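Local coordinates for protein folylpolyglutamate synthase (FolC) (Helicobacter pylori, PDB 6K8C) that probably adds glutamate to dihydropteroate and to reduced folates at the expense of ATP, making dihydrofolate and folylpolyglutamates, at residues I282-H288 with Y373-F379. Coordinates in Å, arbitrary orientation, origin at the centre of the assembly. Residues are numbered along the deposited sequence.
Sequences ILIDVGH and YLVYGSF
The axes of parallel strands 282-285 and 373-376 approach to 4.6 Å at 17°, pairing I282 with Y373, L283 with L374 and I284 with V375. Straight hydrogen bonds join L283 N to Y373 O (2.9 Å) and V375 N to L283 O (2.7 Å); D285 N to V375 O (2.9 Å) is more bent. V375 (t) fills the hollow between I282 and I284 (both m), its CG2 4.2 Å from I282 CG2; on the opposite face L283 CD2 meets L374 CD1 at 3.9 Å. Beyond D285 regular pairing yields to two turns still in close touch, V286 CA 4.4 Å from S378 CA. D285 OD1 accepts from G287 N (2.7 Å) in an Asx turn, and G287 O lies over one face of the Y376 ring, 3.1 Å from Y376 CE1. G377, at phi 151°, adopts a bend that demands glycine, and V286 CG2 sits on the face of F379, 4.0 Å from its centroid. In this Mur-ligase-type C-terminal domain, strand 276-279 flanks 282-285 and strand 308-312 flanks 373-376; helix 290-303 packs over L374 and Y376, while helix 379-390, N-capped by S378, packs against I282 and I284.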
ATOM      1  N   ILE A 282      14.138 -12.686  12.135  1.00 27.58           N
ATOM      2  CA  ILE A 282      13.580 -12.473  10.803  1.00 25.89           C
ATOM      3  C   ILE A 282      13.008 -11.061  10.725  1.00 34.33           C
ATOM      4  O   ILE A 282      12.043 -10.733  11.429  1.00 30.63           O
ATOM      5  CB  ILE A 282      12.515 -13.514  10.438  1.00 34.14           C
ATOM      6  CG1 ILE A 282      13.114 -14.922  10.447  1.00 30.15           C
ATOM      7  CG2 ILE A 282      11.944 -13.230   9.052  1.00 27.79           C
ATOM      8  CD1 ILE A 282      12.071 -16.009  10.306  1.00 37.18           C
ATOM      9  N   LEU A 283      13.608 -10.230   9.881  1.00 27.95           N
ATOM     10  CA  LEU A 283      13.084  -8.925   9.516  1.00 25.59           C
ATOM     11  C   LEU A 283      12.417  -9.042   8.149  1.00 30.18           C
ATOM     12  O   LEU A 283      12.959  -9.678   7.241  1.00 29.76           O
ATOM     13  CB  LEU A 283      14.220  -7.891   9.492  1.00 29.99           C
ATOM     14  CG  LEU A 283      13.942  -6.414   9.205  1.00 36.70           C
ATOM     15  CD1 LEU A 283      13.139  -5.773  10.335  1.00 33.67           C
ATOM     16  CD2 LEU A 283      15.262  -5.688   9.004  1.00 36.76           C
ATOM     17  N   ILE A 284      11.231  -8.446   8.009  1.00 27.77           N
ATOM     18  CA  ILE A 284      10.423  -8.575   6.801  1.00 28.88           C
ATOM     19  C   ILE A 284      10.072  -7.186   6.283  1.00 28.24           C
ATOM     20  O   ILE A 284       9.693  -6.302   7.059  1.00 32.78           O
ATOM     21  CB  ILE A 284       9.136  -9.390   7.060  1.00 35.87           C
ATOM     22  CG1 ILE A 284       9.470 -10.864   7.278  1.00 40.39           C
ATOM     23  CG2 ILE A 284       8.168  -9.248   5.896  1.00 34.09           C
ATOM     24  CD1 ILE A 284       8.272 -11.788   7.128  1.00 47.76           C
ATOM     25  N   ASP A 285      10.180  -6.997   4.969  1.00 30.46           N
ATOM     26  CA  ASP A 285       9.825  -5.721   4.362  1.00 26.94           C
ATOM     27  C   ASP A 285       9.372  -5.957   2.931  1.00 26.28           C
ATOM     28  O   ASP A 285      10.055  -6.643   2.166  1.00 27.45           O
ATOM     29  CB  ASP A 285      11.001  -4.739   4.403  1.00 24.80           C
ATOM     30  CG  ASP A 285      10.586  -3.327   4.042  1.00 25.98           C
ATOM     31  OD1 ASP A 285      10.377  -3.064   2.839  1.00 30.29           O
ATOM     32  OD2 ASP A 285      10.460  -2.490   4.960  1.00 29.87           O
ATOM     33  N   VAL A 286       8.217  -5.379   2.576  1.00 25.31           N
ATOM     34  CA  VAL A 286       7.628  -5.594   1.259  1.00 25.93           C
ATOM     35  C   VAL A 286       8.166  -4.639   0.201  1.00 31.83           C
ATOM     36  O   VAL A 286       7.693  -4.672  -0.942  1.00 34.27           O
ATOM     37  CB  VAL A 286       6.096  -5.459   1.315  1.00 32.53           C
ATOM     38  CG1 VAL A 286       5.508  -6.535   2.215  1.00 38.39           C
ATOM     39  CG2 VAL A 286       5.708  -4.069   1.812  1.00 36.45           C
ATOM     40  N   GLY A 287       9.133  -3.794   0.539  1.00 31.64           N
ATOM     41  CA  GLY A 287       9.595  -2.792  -0.403  1.00 29.79           C
ATOM     42  C   GLY A 287      10.553  -3.335  -1.450  1.00 38.19           C
ATOM     43  O   GLY A 287      10.988  -4.485  -1.416  1.00 28.38           O
ATOM     44  N   HIS A 288      10.867  -2.474  -2.422  1.00 32.41           N
ATOM     45  CA  HIS A 288      11.986  -2.725  -3.337  1.00 32.29           C
ATOM     46  C   HIS A 288      12.344  -1.375  -3.959  1.00 35.49           C
ATOM     47  O   HIS A 288      11.816  -1.003  -5.009  1.00 39.01           O
ATOM     48  CB  HIS A 288      11.678  -3.755  -4.403  1.00 31.49           C
ATOM     49  CG  HIS A 288      12.900  -4.231  -5.128  1.00 38.46           C
ATOM     50  ND1 HIS A 288      13.563  -3.454  -6.055  1.00 48.13           N
ATOM     51  CD2 HIS A 288      13.604  -5.383  -5.032  1.00 41.50           C
ATOM     52  CE1 HIS A 288      14.611  -4.117  -6.511  1.00 43.98           C
ATOM     53  NE2 HIS A 288      14.659  -5.290  -5.907  1.00 35.59           N
ATOM     54  N   TYR A 373      17.994 -12.893   9.267  1.00 29.79           N
ATOM     55  CA  TYR A 373      17.518 -12.787   7.895  1.00 29.87           C
ATOM     56  C   TYR A 373      16.743 -11.499   7.680  1.00 33.58           C
ATOM     57  O   TYR A 373      16.011 -11.051   8.567  1.00 29.23           O
ATOM     58  CB  TYR A 373      16.607 -13.964   7.525  1.00 30.35           C
ATOM     59  CG  TYR A 373      17.250 -15.319   7.671  1.00 34.53           C
ATOM     60  CD1 TYR A 373      17.195 -16.007   8.876  1.00 38.72           C
ATOM     61  CD2 TYR A 373      17.902 -15.921   6.599  1.00 31.11           C
ATOM     62  CE1 TYR A 373      17.777 -17.253   9.019  1.00 39.91           C
ATOM     63  CE2 TYR A 373      18.492 -17.175   6.731  1.00 35.34           C
ATOM     64  CZ  TYR A 373      18.423 -17.835   7.947  1.00 44.44           C
ATOM     65  OH  TYR A 373      18.998 -19.077   8.104  1.00 43.37           O
ATOM     66  N   LEU A 374      16.901 -10.920   6.489  1.00 25.75           N
ATOM     67  CA  LEU A 374      15.980  -9.928   5.954  1.00 26.58           C
ATOM     68  C   LEU A 374      15.248 -10.547   4.772  1.00 26.41           C
ATOM     69  O   LEU A 374      15.884 -11.048   3.838  1.00 27.50           O
ATOM     70  CB  LEU A 374      16.707  -8.647   5.513  1.00 24.11           C
ATOM     71  CG  LEU A 374      15.871  -7.650   4.690  1.00 26.48           C
ATOM     72  CD1 LEU A 374      14.666  -7.154   5.478  1.00 27.80           C
ATOM     73  CD2 LEU A 374      16.719  -6.466   4.204  1.00 24.36           C
ATOM     74  N   VAL A 375      13.918 -10.535   4.830  1.00 25.70           N
ATOM     75  CA  VAL A 375      13.063 -10.956   3.727  1.00 26.80           C
ATOM     76  C   VAL A 375      12.583  -9.691   3.028  1.00 25.79           C
ATOM     77  O   VAL A 375      11.968  -8.825   3.658  1.00 26.62           O
ATOM     78  CB  VAL A 375      11.881 -11.805   4.228  1.00 25.89           C
ATOM     79  CG1 VAL A 375      10.913 -12.114   3.089  1.00 31.63           C
ATOM     80  CG2 VAL A 375      12.392 -13.086   4.885  1.00 25.88           C
ATOM     81  N   TYR A 376      12.868  -9.570   1.732  1.00 29.32           N
ATOM     82  CA  TYR A 376      12.749  -8.285   1.060  1.00 27.40           C
ATOM     83  C   TYR A 376      12.457  -8.481  -0.420  1.00 25.14           C
ATOM     84  O   TYR A 376      12.998  -9.386  -1.061  1.00 28.74           O
ATOM     85  CB  TYR A 376      14.043  -7.484   1.238  1.00 24.36           C
ATOM     86  CG  TYR A 376      14.054  -6.086   0.676  1.00 24.16           C
ATOM     87  CD1 TYR A 376      13.147  -5.128   1.105  1.00 29.10           C
ATOM     88  CD2 TYR A 376      15.016  -5.705  -0.250  1.00 32.02           C
ATOM     89  CE1 TYR A 376      13.184  -3.831   0.602  1.00 31.74           C
ATOM     90  CE2 TYR A 376      15.055  -4.419  -0.758  1.00 31.88           C
ATOM     91  CZ  TYR A 376      14.141  -3.485  -0.328  1.00 28.60           C
ATOM     92  OH  TYR A 376      14.192  -2.197  -0.831  1.00 30.97           O
ATOM     93  N   GLY A 377      11.604  -7.616  -0.963  1.00 27.93           N
ATOM     94  CA  GLY A 377      11.500  -7.541  -2.407  1.00 38.88           C
ATOM     95  C   GLY A 377      10.153  -7.118  -2.956  1.00 41.84           C
ATOM     96  O   GLY A 377      10.092  -6.423  -3.978  1.00 36.21           O
ATOM     97  N   SER A 378       9.074  -7.536  -2.299  1.00 31.44           N
ATOM     98  CA  SER A 378       7.719  -7.304  -2.784  1.00 39.67           C
ATOM     99  C   SER A 378       6.748  -7.811  -1.732  1.00 35.78           C
ATOM    100  O   SER A 378       7.132  -8.501  -0.785  1.00 31.28           O
ATOM    101  CB  SER A 378       7.453  -8.017  -4.111  1.00 40.59           C
ATOM    102  OG  SER A 378       7.859  -9.381  -4.057  1.00 46.37           O
ATOM    103  N   PHE A 379       5.476  -7.441  -1.903  1.00 35.43           N
ATOM    104  CA  PHE A 379       4.419  -8.105  -1.152  1.00 42.85           C
ATOM    105  C   PHE A 379       4.446  -9.599  -1.428  1.00 37.24           C
ATOM    106  O   PHE A 379       4.254 -10.419  -0.523  1.00 41.44           O
ATOM    107  CB  PHE A 379       3.047  -7.527  -1.523  1.00 37.16           C
ATOM    108  CG  PHE A 379       2.655  -6.300  -0.737  1.00 37.74           C
ATOM    109  CD1 PHE A 379       3.093  -5.047  -1.129  1.00 38.45           C
ATOM    110  CD2 PHE A 379       1.832  -6.399   0.374  1.00 42.66           C
ATOM    111  CE1 PHE A 379       2.729  -3.916  -0.429  1.00 43.53           C
ATOM    112  CE2 PHE A 379       1.461  -5.263   1.086  1.00 41.23           C
ATOM    113  CZ  PHE A 379       1.916  -4.018   0.679  1.00 43.17           C
TER